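Local coordinates for protein L-threonine-O-3-phosphate decarboxylase (PDB 3FKD) that probably decarboxylates L-threonine O-3-phosphate as a pyridoxal-phosphate-dependent lyase related to the class I and II aminotransferases, at residues Q167-F172 / T277-L282; S21-T26 / Y317-T322; G143-R148 / S171-E176; A95-A100 / Y116-D121; G75-F80 / G203-Y208. All coordinates share one frame; numbering follows the deposited sequence.

Contact 1 (Q167-F172 / T277-L282)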
# COMPACT_ATOMS: atom_id res chain seq x y z
N GLN A 167 12.41 7.47 11.80
CA GLN A 167 13.74 7.77 11.29
C GLN A 167 13.74 8.34 9.87
O GLN A 167 14.76 8.28 9.17
CB GLN A 167 14.57 6.50 11.30
CG GLN A 167 14.68 5.88 12.65
CD GLN A 167 15.73 6.56 13.49
OE1 GLN A 167 15.50 7.65 14.02
NE2 GLN A 167 16.89 5.93 13.62
N SER A 168 12.60 8.87 9.44
CA SER A 168 12.45 9.32 8.07
C SER A 168 13.51 10.32 7.68
O SER A 168 13.87 10.42 6.52
CB SER A 168 11.08 9.97 7.84
OG SER A 168 10.04 9.02 7.85
N TYR A 169 13.97 11.10 8.66
CA TYR A 169 14.84 12.26 8.44
C TYR A 169 16.20 12.05 9.07
O TYR A 169 16.96 13.01 9.25
CB TYR A 169 14.22 13.52 9.04
CG TYR A 169 12.82 13.80 8.56
CD1 TYR A 169 12.58 14.35 7.29
CD2 TYR A 169 11.73 13.52 9.37
CE1 TYR A 169 11.29 14.60 6.86
CE2 TYR A 169 10.44 13.76 8.95
CZ TYR A 169 10.22 14.30 7.69
OH TYR A 169 8.92 14.52 7.30
N VAL A 170 16.52 10.80 9.40
CA VAL A 170 17.76 10.50 10.07
C VAL A 170 18.94 10.97 9.23
O VAL A 170 19.99 11.25 9.77
CB VAL A 170 17.89 9.01 10.37
CG1 VAL A 170 18.67 8.30 9.27
CG2 VAL A 170 18.56 8.81 11.70
N SER A 171 18.77 11.10 7.92
CA SER A 171 19.85 11.62 7.10
C SER A 171 19.83 13.17 6.83
O SER A 171 20.74 13.72 6.18
CB SER A 171 19.98 10.77 5.80
OG SER A 171 19.24 11.37 4.76
N PHE A 172 18.82 13.85 7.35
CA PHE A 172 18.70 15.32 7.25
C PHE A 172 19.47 16.01 8.39
O PHE A 172 19.15 17.10 8.77
CB PHE A 172 17.22 15.76 7.34
CG PHE A 172 16.37 15.39 6.14
CD1 PHE A 172 15.34 16.21 5.74
CD2 PHE A 172 16.60 14.21 5.43
CE1 PHE A 172 14.55 15.89 4.66
CE2 PHE A 172 15.82 13.87 4.35
CZ PHE A 172 14.79 14.70 3.95
N THR A 277 17.40 21.10 11.46
CA THR A 277 17.48 20.43 10.18
C THR A 277 17.10 21.37 9.06
O THR A 277 17.01 22.55 9.29
CB THR A 277 16.61 19.13 10.15
OG1 THR A 277 16.98 18.35 9.03
CG2 THR A 277 15.12 19.45 10.03
N THR A 278 16.86 20.85 7.86
CA THR A 278 16.72 21.71 6.67
C THR A 278 15.30 22.22 6.36
O THR A 278 15.08 22.93 5.37
CB THR A 278 17.27 21.01 5.46
OG1 THR A 278 16.57 19.79 5.32
CG2 THR A 278 18.72 20.67 5.65
N PHE A 279 14.34 21.86 7.19
CA PHE A 279 13.06 22.56 7.17
C PHE A 279 12.79 23.14 8.57
O PHE A 279 13.44 22.74 9.53
CB PHE A 279 11.94 21.61 6.75
CG PHE A 279 11.88 20.36 7.57
CD1 PHE A 279 11.21 20.35 8.77
CD2 PHE A 279 12.53 19.20 7.14
CE1 PHE A 279 11.19 19.21 9.53
CE2 PHE A 279 12.51 18.05 7.89
CZ PHE A 279 11.84 18.03 9.08
N PHE A 280 11.82 24.04 8.68
CA PHE A 280 11.61 24.81 9.92
C PHE A 280 10.23 25.48 9.94
O PHE A 280 9.62 25.69 8.91
CB PHE A 280 12.74 25.90 10.09
CG PHE A 280 12.90 26.76 8.88
CD1 PHE A 280 12.06 27.84 8.66
CD2 PHE A 280 13.84 26.44 7.90
CE1 PHE A 280 12.18 28.62 7.54
CE2 PHE A 280 13.94 27.19 6.76
CZ PHE A 280 13.12 28.31 6.59
N LEU A 281 9.76 25.83 11.13
CA LEU A 281 8.55 26.64 11.28
C LEU A 281 8.88 28.18 11.21
O LEU A 281 9.85 28.67 11.80
CB LEU A 281 7.89 26.26 12.62
CG LEU A 281 6.70 25.31 12.80
CD1 LEU A 281 6.29 24.46 11.63
CD2 LEU A 281 6.93 24.43 14.01
N LEU A 282 8.08 28.94 10.47
CA LEU A 282 8.06 30.36 10.72
C LEU A 282 6.67 30.89 11.17
O LEU A 282 5.61 30.40 10.73
CB LEU A 282 8.68 31.17 9.58
CG LEU A 282 7.94 31.75 8.37
CD1 LEU A 282 6.60 32.47 8.73
CD2 LEU A 282 8.91 32.72 7.68
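F172 leaves its backbone with CG anti to the carbonyl carbon (chi1 -69°) and so turns into T277-L282. Its CB lies 3.1 Å from T277 OG1, which crowds the root of the side chain. Further out, F172 CD1 reaches T278 OG1 at 3.8 Å and the rim atom F279 CE2 at 4.0 Å. F172 CE1 then lies in the plane of the Y169 ring, at its edge, while Y169 CD1 covers a face of the F172 ring toward the rim. The backbone beside it is held by a hydrogen bond from T277 OG1 to F172 O, 2.5 Å long and on a lone pair; threonine suits this place because its OG1, anti to its own N, donates while its methyl CG2 packs over the centre of the F279 ring. Two successive type I turns, Q167 to V170 and Y169 to F172, present both aromatics from the loop after strand 162-166 of the large sheet, and they meet the start of strand 279-284 in the smaller mixed sheet. The edge of F279 points at the face of Y169, with CZ over its centre; the centroids are 5.2 Å apart and the planes 61° apart. At the far end of the ring, Y169 OH is hydrogen-bonded to T23 OG1.

Contact 2 (S21-T26 / Y317-T322)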
# COMPACT_ATOMS: atom_id res chain seq x y z
N SER A 21 6.93 23.48 0.46
CA SER A 21 5.97 22.83 1.36
C SER A 21 6.22 21.34 1.71
O SER A 21 5.47 20.78 2.50
CB SER A 21 4.59 22.94 0.75
OG SER A 21 4.40 21.90 -0.18
N THR A 22 7.23 20.71 1.12
CA THR A 22 7.49 19.31 1.37
C THR A 22 8.76 19.08 2.19
O THR A 22 9.71 19.82 2.08
CB THR A 22 7.43 18.41 0.05
OG1 THR A 22 8.70 18.38 -0.62
CG2 THR A 22 6.33 18.88 -0.92
N THR A 23 8.75 18.06 3.03
CA THR A 23 9.94 17.68 3.75
C THR A 23 10.64 16.58 2.99
O THR A 23 11.34 15.78 3.57
CB THR A 23 9.63 17.21 5.18
OG1 THR A 23 8.70 16.13 5.14
CG2 THR A 23 9.04 18.38 6.02
N VAL A 24 10.46 16.54 1.67
CA VAL A 24 11.20 15.62 0.82
C VAL A 24 12.47 16.25 0.22
O VAL A 24 12.43 17.32 -0.36
CB VAL A 24 10.27 15.07 -0.30
CG1 VAL A 24 11.03 14.18 -1.27
CG2 VAL A 24 9.06 14.33 0.32
N TRP A 25 13.61 15.57 0.36
CA TRP A 25 14.81 15.95 -0.40
C TRP A 25 14.62 15.76 -1.91
O TRP A 25 14.61 14.66 -2.42
CB TRP A 25 16.06 15.23 0.11
CG TRP A 25 17.25 15.38 -0.81
CD1 TRP A 25 17.87 14.38 -1.49
CD2 TRP A 25 17.92 16.60 -1.16
NE1 TRP A 25 18.90 14.88 -2.24
CE2 TRP A 25 18.96 16.24 -2.06
CE3 TRP A 25 17.77 17.94 -0.80
CZ2 TRP A 25 19.84 17.18 -2.63
CZ3 TRP A 25 18.64 18.88 -1.36
CH2 TRP A 25 19.67 18.50 -2.26
N THR A 26 14.52 16.87 -2.62
CA THR A 26 14.04 16.89 -4.01
C THR A 26 15.12 17.03 -5.11
O THR A 26 14.89 16.71 -6.27
CB THR A 26 12.94 17.95 -4.12
OG1 THR A 26 11.66 17.31 -3.94
CG2 THR A 26 12.98 18.71 -5.40
N TYR A 317 1.28 29.88 11.74
CA TYR A 317 2.45 29.04 11.43
C TYR A 317 2.48 28.44 10.01
O TYR A 317 1.49 27.88 9.54
CB TYR A 317 2.59 27.91 12.43
CG TYR A 317 3.04 28.33 13.79
CD1 TYR A 317 2.11 28.68 14.78
CD2 TYR A 317 4.38 28.35 14.13
CE1 TYR A 317 2.50 29.05 16.05
CE2 TYR A 317 4.78 28.74 15.41
CZ TYR A 317 3.81 29.08 16.37
OH TYR A 317 4.17 29.47 17.64
N VAL A 318 3.63 28.58 9.34
CA VAL A 318 3.91 27.82 8.13
C VAL A 318 5.18 26.98 8.30
O VAL A 318 6.08 27.35 9.04
CB VAL A 318 4.07 28.73 6.88
CG1 VAL A 318 2.86 29.61 6.71
CG2 VAL A 318 5.31 29.57 6.97
N ARG A 319 5.23 25.84 7.62
CA ARG A 319 6.46 25.06 7.55
C ARG A 319 7.15 25.39 6.22
O ARG A 319 6.50 25.39 5.18
CB ARG A 319 6.17 23.54 7.64
CG ARG A 319 7.44 22.69 7.91
CD ARG A 319 7.20 21.23 7.87
NE ARG A 319 6.67 20.89 6.58
CZ ARG A 319 5.88 19.85 6.33
NH1 ARG A 319 5.54 19.00 7.30
NH2 ARG A 319 5.46 19.66 5.09
N ILE A 320 8.45 25.68 6.27
CA ILE A 320 9.24 25.98 5.09
C ILE A 320 10.50 25.09 4.96
O ILE A 320 11.30 25.03 5.90
CB ILE A 320 9.75 27.42 5.10
CG1 ILE A 320 8.64 28.41 5.47
CG2 ILE A 320 10.45 27.77 3.77
CD1 ILE A 320 7.97 29.04 4.30
N THR A 321 10.68 24.42 3.80
CA THR A 321 11.92 23.72 3.49
C THR A 321 12.85 24.52 2.59
O THR A 321 12.48 24.90 1.48
CB THR A 321 11.67 22.37 2.78
OG1 THR A 321 10.67 21.65 3.48
CG2 THR A 321 12.98 21.53 2.70
N THR A 322 14.08 24.73 3.05
CA THR A 322 15.14 25.33 2.25
C THR A 322 15.28 24.72 0.84
O THR A 322 15.57 23.55 0.69
CB THR A 322 16.47 25.18 2.99
OG1 THR A 322 16.32 25.74 4.29
CG2 THR A 322 17.68 25.80 2.19
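Two hydrogen bonds run from side chains of strand 317-321 to backbone carbonyls of the loop that follows strand 18-19. R319 NH2 donates to S21 O at 2.8 Å; the oxygen lies in the guanidinium plane, although the N-H...O angle of 144° is bent and the nitrogen stands above the carbonyl plane. T321 OG1 donates to T22 O at 2.5 Å, also from above that carbonyl's plane. Its hydroxyl, beside the backbone N (chi1 -47°), is aimed at the loop, and threonine fits here as a short donor that can also sit in a strand. The apolar part is a single methyl group: T23 CG2 lies over the centre of the R319 guanidinium, 3.5 Å from R319 CZ. The arginine reaches this position by a bend at chi3 (58°). T23 divides its branches, its OG1 serving Y169 instead. The guanidinium is thus oriented by S21 O on NH2, a weak bond from NH1 to N140 OD1 and a methyl on one face. In class I and II aminotransferases an arginine of the small domain, with an asparagine beside it, binds the substrate carboxylate; the setting of R319 and N140 is consistent with that role, for which a cation fixed in direction would be needed.

Contact 3 (G143-R148 / S171-E176)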
# COMPACT_ATOMS: atom_id res chain seq x y z
N GLY A 143 11.77 20.51 13.58
CA GLY A 143 13.19 20.27 13.45
C GLY A 143 13.82 20.00 14.80
O GLY A 143 15.04 20.08 14.93
N ARG A 144 13.01 19.72 15.80
CA ARG A 144 13.56 19.47 17.13
C ARG A 144 14.47 18.26 17.04
O ARG A 144 14.12 17.28 16.44
CB ARG A 144 12.45 19.25 18.15
CG ARG A 144 12.94 19.13 19.57
CD ARG A 144 13.24 17.68 20.00
NE ARG A 144 12.38 16.66 19.37
CZ ARG A 144 11.27 16.14 19.90
NH1 ARG A 144 10.86 16.55 21.10
NH2 ARG A 144 10.57 15.21 19.23
N LEU A 145 15.65 18.34 17.62
CA LEU A 145 16.60 17.24 17.50
C LEU A 145 17.13 16.88 18.87
O LEU A 145 17.66 17.74 19.58
CB LEU A 145 17.76 17.59 16.55
CG LEU A 145 18.76 16.47 16.16
CD1 LEU A 145 18.23 15.61 15.06
CD2 LEU A 145 20.16 17.00 15.73
N LEU A 146 16.95 15.62 19.23
CA LEU A 146 17.49 15.04 20.45
C LEU A 146 18.82 14.37 20.11
O LEU A 146 19.02 13.86 19.00
CB LEU A 146 16.52 13.97 20.96
CG LEU A 146 15.12 14.50 21.14
CD1 LEU A 146 14.13 13.38 21.50
CD2 LEU A 146 15.18 15.57 22.20
N GLN A 147 19.73 14.38 21.08
CA GLN A 147 21.04 13.76 20.92
C GLN A 147 20.87 12.27 21.01
O GLN A 147 20.14 11.79 21.87
CB GLN A 147 21.97 14.22 22.04
CG GLN A 147 22.38 15.67 21.96
CD GLN A 147 23.09 15.95 20.68
OE1 GLN A 147 24.10 15.32 20.37
NE2 GLN A 147 22.55 16.88 19.89
N ARG A 148 21.57 11.54 20.14
CA ARG A 148 21.58 10.07 20.17
C ARG A 148 21.66 9.62 21.60
O ARG A 148 21.11 8.59 21.97
CB ARG A 148 22.76 9.53 19.34
CG ARG A 148 23.42 8.29 19.91
CD ARG A 148 24.51 7.67 19.03
NE ARG A 148 24.77 6.33 19.54
CZ ARG A 148 24.20 5.21 19.07
NH1 ARG A 148 23.40 5.27 18.02
NH2 ARG A 148 24.47 4.03 19.62
N SER A 171 18.77 11.10 7.92
CA SER A 171 19.85 11.62 7.10
C SER A 171 19.83 13.17 6.83
O SER A 171 20.74 13.72 6.18
CB SER A 171 19.98 10.77 5.80
OG SER A 171 19.24 11.37 4.76
N PHE A 172 18.82 13.85 7.35
CA PHE A 172 18.70 15.32 7.25
C PHE A 172 19.47 16.01 8.39
O PHE A 172 19.15 17.10 8.77
CB PHE A 172 17.22 15.76 7.34
CG PHE A 172 16.37 15.39 6.14
CD1 PHE A 172 15.34 16.21 5.74
CD2 PHE A 172 16.60 14.21 5.43
CE1 PHE A 172 14.55 15.89 4.66
CE2 PHE A 172 15.82 13.87 4.35
CZ PHE A 172 14.79 14.70 3.95
N THR A 173 20.44 15.31 8.96
CA THR A 173 21.27 15.82 10.03
C THR A 173 22.69 15.24 9.98
O THR A 173 22.90 14.07 9.57
CB THR A 173 20.70 15.52 11.43
OG1 THR A 173 21.54 16.14 12.40
CG2 THR A 173 20.71 14.01 11.70
N THR A 174 23.62 16.08 10.42
CA THR A 174 25.06 15.86 10.53
C THR A 174 25.42 15.13 11.82
O THR A 174 26.48 14.53 11.94
CB THR A 174 25.75 17.24 10.63
OG1 THR A 174 25.76 17.87 9.34
CG2 THR A 174 27.16 17.14 11.20
N GLU A 175 24.52 15.22 12.80
CA GLU A 175 24.80 14.75 14.15
C GLU A 175 24.69 13.23 14.27
O GLU A 175 24.37 12.54 13.30
CB GLU A 175 23.86 15.42 15.14
CG GLU A 175 23.76 16.96 14.97
CD GLU A 175 24.54 17.74 16.02
OE1 GLU A 175 25.78 17.60 16.08
OE2 GLU A 175 23.90 18.50 16.78
N GLU A 176 24.97 12.72 15.46
CA GLU A 176 25.02 11.27 15.65
C GLU A 176 23.64 10.73 15.88
O GLU A 176 22.95 11.14 16.80
CB GLU A 176 25.87 10.91 16.85
CG GLU A 176 27.32 10.78 16.55
CD GLU A 176 27.98 9.83 17.49
OE1 GLU A 176 28.61 10.35 18.45
OE2 GLU A 176 27.83 8.59 17.28
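R148 NH1 is held twice, by a hydrogen bond to V177 O, next in the chain after E176, and by a salt bridge to D182 OD2 further along the same loop. The arginine, extended from CG to NE, crosses E176 obliquely without bonding to it. R148 NE and E176 OE2 stay 4.4 Å apart, and although the guanidinium and carboxylate planes are only 9° apart, the oxygen stands well out of the guanidinium plane, so between the charged groups only electrostatic attraction acts. E176, in a long weak ion pair with R179, and D182 would probably ease the repulsion between R148 and R179. The closer touches are made by aliphatic atoms: R148 CB rests 3.0 Å from E176 O, and R148 CD lies 3.9 Å from E176 OE2. L145, with CG anti to its N (chi1 -172°), lays CD2 3.7 Å from E175 CG and equally far from T173 OG1, an apolar tip suited to cover the glutamate's methylenes. T173 OG1 accepts from E175 N at 3.1 Å, an almost straight bond that makes an ST turn. Q147 occupies the N-cap position of helix 148-157. That helix links the parallel neighbouring strands 132-136 and 162-166, so the contact joins the loops that follow the two strands of a beta-alpha-beta crossover.

Contact 4 (A95-A100 / Y116-D121)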
# COMPACT_ATOMS: atom_id res chain seq x y z
N ALA A 95 4.68 13.33 21.28
CA ALA A 95 5.13 14.71 21.27
C ALA A 95 4.47 15.49 20.13
O ALA A 95 4.27 14.96 19.07
CB ALA A 95 6.62 14.78 21.17
N ILE A 96 4.09 16.73 20.39
CA ILE A 96 3.51 17.59 19.37
C ILE A 96 4.22 18.95 19.36
O ILE A 96 4.85 19.35 20.35
CB ILE A 96 2.01 17.81 19.63
CG1 ILE A 96 1.77 18.08 21.11
CG2 ILE A 96 1.19 16.61 19.21
CD1 ILE A 96 0.47 18.80 21.43
N PRO A 97 4.17 19.67 18.23
CA PRO A 97 3.57 19.14 17.00
C PRO A 97 4.40 17.98 16.44
O PRO A 97 5.58 17.82 16.80
CB PRO A 97 3.60 20.34 16.05
CG PRO A 97 4.46 21.39 16.70
CD PRO A 97 4.94 20.91 18.02
N SER A 98 3.78 17.20 15.55
CA SER A 98 4.42 16.06 14.88
C SER A 98 3.59 15.59 13.70
O SER A 98 2.46 16.01 13.51
CB SER A 98 4.62 14.92 15.87
OG SER A 98 3.41 14.63 16.56
N PHE A 99 4.17 14.72 12.88
CA PHE A 99 3.45 14.08 11.76
C PHE A 99 2.07 13.55 12.23
O PHE A 99 2.00 12.73 13.12
CB PHE A 99 4.34 12.95 11.18
CG PHE A 99 3.86 12.39 9.89
CD1 PHE A 99 3.54 13.22 8.82
CD2 PHE A 99 3.76 11.04 9.71
CE1 PHE A 99 3.13 12.70 7.61
CE2 PHE A 99 3.32 10.50 8.51
CZ PHE A 99 3.00 11.34 7.47
N ALA A 100 1.00 14.01 11.61
CA ALA A 100 -0.37 13.78 12.12
C ALA A 100 -0.72 12.30 12.11
O ALA A 100 -1.71 11.84 12.74
CB ALA A 100 -1.39 14.58 11.29
N TYR A 116 2.35 15.90 24.55
CA TYR A 116 3.52 16.41 25.22
C TYR A 116 4.34 17.27 24.26
O TYR A 116 4.57 16.88 23.11
CB TYR A 116 4.36 15.26 25.79
CG TYR A 116 5.38 15.78 26.76
CD1 TYR A 116 6.65 16.16 26.32
CD2 TYR A 116 5.06 15.97 28.11
CE1 TYR A 116 7.59 16.69 27.21
CE2 TYR A 116 5.98 16.49 29.00
CZ TYR A 116 7.24 16.85 28.55
OH TYR A 116 8.17 17.35 29.43
N PRO A 117 4.79 18.43 24.72
CA PRO A 117 5.45 19.44 23.89
C PRO A 117 6.86 19.03 23.43
O PRO A 117 7.70 18.75 24.27
CB PRO A 117 5.54 20.66 24.81
CG PRO A 117 4.71 20.37 26.00
CD PRO A 117 4.71 18.86 26.13
N SER A 118 7.10 19.00 22.12
CA SER A 118 8.40 18.60 21.62
C SER A 118 9.54 19.55 22.05
O SER A 118 10.70 19.13 22.16
CB SER A 118 8.39 18.42 20.09
OG SER A 118 7.90 19.56 19.43
N ASN A 119 9.24 20.81 22.32
CA ASN A 119 10.36 21.66 22.73
C ASN A 119 10.46 21.91 24.22
O ASN A 119 10.91 22.94 24.69
CB ASN A 119 10.49 22.91 21.88
CG ASN A 119 11.30 22.64 20.61
OD1 ASN A 119 12.46 22.16 20.67
ND2 ASN A 119 10.71 22.92 19.44
N GLU A 120 10.02 20.89 24.95
CA GLU A 120 10.24 20.79 26.37
C GLU A 120 10.83 19.40 26.46
O GLU A 120 10.72 18.61 25.52
CB GLU A 120 8.92 21.02 27.10
CG GLU A 120 8.18 22.22 26.43
CD GLU A 120 7.06 22.84 27.28
OE1 GLU A 120 6.81 22.31 28.40
OE2 GLU A 120 6.43 23.83 26.81
N ASP A 121 11.54 19.10 27.54
CA ASP A 121 12.40 17.94 27.51
C ASP A 121 11.55 16.71 27.72
O ASP A 121 10.95 16.54 28.79
CB ASP A 121 13.47 18.04 28.59
CG ASP A 121 14.39 16.84 28.62
OD1 ASP A 121 14.26 15.98 27.73
OD2 ASP A 121 15.24 16.77 29.53
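Packing is tight where strands 91-96 and 112-117 end side by side. S118 N donates to I96 O at 2.9 Å in a nearly straight bond (167°); I96 N donates to Y116 O, an oxygen whose place is less certain. S118 completes the close part: its OG, between backbone N and carbonyl carbon (chi1 53°), lies against P97 CD at 3.5 Å and is hydrogen-bonded to D142 OD2. Its CB sits 4.2 Å from A95 CB, two small side chains that pack just past the closest pair, A95 and Y116. The bridges A95 with Y116 and I96 with P117 are parallel, as expected for a beta-alpha-beta unit whose helix 100-108 carries the chain back; strand 112-117 is an edge strand of its sheet within this chain. P117 suits such an edge, because its ring nitrogen, with no hydrogen to give, faces away from strand 91-96. The cis peptide before P97 turns the first chain out of the sheet, and S98 OG folds back to donate to A95 O at 2.7 Å. The other side is looser. The Y116 ring leads away from strand 91-96; P117 CD lies over one face toward the rim, and Y116 OH donates to D121 O at 3.0 Å. A type I turn from P117 to E120 carries N119 and E120 out to solvent.

Contact 5 (G75-F80 / G203-Y208)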
# COMPACT_ATOMS: atom_id res chain seq x y z
N GLY A 75 5.36 2.08 2.42
CA GLY A 75 5.56 3.45 2.88
C GLY A 75 5.73 3.50 4.39
O GLY A 75 5.36 2.56 5.07
N PRO A 76 6.34 4.57 4.92
CA PRO A 76 6.55 4.57 6.38
C PRO A 76 5.23 4.79 7.11
O PRO A 76 5.05 4.22 8.20
CB PRO A 76 7.51 5.73 6.60
CG PRO A 76 7.39 6.57 5.36
CD PRO A 76 7.19 5.56 4.25
N THR A 77 4.31 5.54 6.50
CA THR A 77 2.97 5.68 7.07
C THR A 77 2.28 4.31 7.35
O THR A 77 1.82 4.06 8.47
CB THR A 77 2.04 6.58 6.21
OG1 THR A 77 2.58 7.89 6.10
CG2 THR A 77 0.68 6.68 6.83
N ALA A 78 2.21 3.43 6.34
CA ALA A 78 1.66 2.08 6.57
C ALA A 78 2.21 1.44 7.84
O ALA A 78 1.43 0.91 8.64
CB ALA A 78 1.87 1.15 5.34
N ALA A 79 3.53 1.47 8.00
CA ALA A 79 4.18 0.95 9.21
C ALA A 79 3.62 1.52 10.53
O ALA A 79 3.60 0.80 11.51
CB ALA A 79 5.67 1.16 9.14
N PHE A 80 3.20 2.79 10.56
CA PHE A 80 2.74 3.43 11.80
C PHE A 80 1.40 2.83 12.21
O PHE A 80 1.16 2.56 13.38
CB PHE A 80 2.59 4.95 11.64
CG PHE A 80 3.87 5.63 11.36
CD1 PHE A 80 4.99 5.36 12.14
CD2 PHE A 80 3.97 6.53 10.33
CE1 PHE A 80 6.16 5.97 11.88
CE2 PHE A 80 5.15 7.16 10.07
CZ PHE A 80 6.24 6.89 10.84
N GLY A 203 6.12 8.80 -4.11
CA GLY A 203 5.12 8.12 -4.90
C GLY A 203 5.28 6.61 -5.03
O GLY A 203 4.33 5.93 -5.38
N LEU A 204 6.45 6.08 -4.72
CA LEU A 204 6.71 4.66 -4.75
C LEU A 204 6.16 3.92 -3.55
O LEU A 204 5.92 2.72 -3.62
CB LEU A 204 8.21 4.40 -4.88
CG LEU A 204 8.75 3.89 -6.21
CD1 LEU A 204 7.75 4.18 -7.29
CD2 LEU A 204 10.11 4.54 -6.53
N ARG A 205 5.95 4.64 -2.45
CA ARG A 205 5.40 4.05 -1.21
C ARG A 205 6.22 2.90 -0.68
O ARG A 205 5.79 1.79 -0.74
CB ARG A 205 3.96 3.57 -1.39
CG ARG A 205 3.05 4.57 -2.16
CD ARG A 205 2.98 6.03 -1.57
NE ARG A 205 2.59 6.06 -0.17
CZ ARG A 205 3.34 6.51 0.83
NH1 ARG A 205 4.55 7.02 0.61
NH2 ARG A 205 2.87 6.47 2.08
N ILE A 206 7.40 3.17 -0.13
CA ILE A 206 8.19 2.08 0.41
C ILE A 206 8.93 2.58 1.70
O ILE A 206 9.33 3.74 1.77
CB ILE A 206 9.03 1.38 -0.72
CG1 ILE A 206 9.53 0.00 -0.28
CG2 ILE A 206 10.17 2.25 -1.33
CD1 ILE A 206 10.27 -0.02 1.00
N GLY A 207 9.02 1.71 2.72
CA GLY A 207 9.64 2.02 3.99
C GLY A 207 9.83 0.74 4.76
O GLY A 207 9.51 -0.32 4.25
N TYR A 208 10.35 0.79 5.98
CA TYR A 208 10.49 -0.45 6.72
C TYR A 208 10.56 -0.34 8.25
O TYR A 208 10.91 0.71 8.79
CB TYR A 208 11.65 -1.32 6.18
CG TYR A 208 13.01 -0.70 6.26
CD1 TYR A 208 13.82 -0.86 7.38
CD2 TYR A 208 13.51 0.05 5.20
CE1 TYR A 208 15.07 -0.27 7.47
CE2 TYR A 208 14.75 0.62 5.26
CZ TYR A 208 15.53 0.46 6.40
OH TYR A 208 16.77 1.02 6.45
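G75, at backbone angles of 94/159°, passes the bend at R205 and I206 so closely that the CA atoms of G75 and I206 are 3.9 Å apart. This is a crossing within the large domain of the fold type I pyridoxal-phosphate enzymes, where the beginning of helix 75-86 meets that of strand 207-210, the antiparallel member of the seven-stranded sheet. In relatives the N-terminal end of the corresponding helix faces the cofactor phosphate, so a like role is probable here. Glycine is needed on both sides: at the angles of G75 a CB would jam against the preceding carbonyl O and also clash with R205 NH2, while a CB on G207 would point toward the helix and clash with P76 N. Contact is by shape rather than bonding, since G75 N and R205 O are 3.2 Å apart at a poor angle. R205 folds its chain with bends at chi2 and chi3, so that G75 CA lies over one face of its guanidinium, offset toward the rim and 4.1 Å from R205 NH2. T77 CB stands at the edge of the same group, 4.2 Å from R205 NH2. The cation is held from elsewhere: R205 NE donates to W226 O of the second subunit and R205 NH1 to P202 O, so the side chain ties this crossing to the dimer. P76 serves the first helical turn, where it needs no N-H, and its ring reaches across with CD 3.7 Å from I206 O.

Overall arrangement
Contacts 1, 2 and 5 are buried, contact 4 partly so, and contact 3 lies at the surface. Contacts 1 and 2 meet in the smaller sheet, where strands 279-284 and 317-321 are neighbours; the hydroxyls Y169 OH and T23 OG1 join them. Contacts 1 and 3 share S171 and F172, so one loop is anchored by aromatic packing inside and by charges and methylenes outside. R144 of contact 3 reaches the turn at S118 in contact 4. Contacts 4 and 5 lie on opposite sides of the chain's centre, centres about 22 Å apart, yet touch through F99. Sheet bonding rules in contact 4, glycine fit in contact 5.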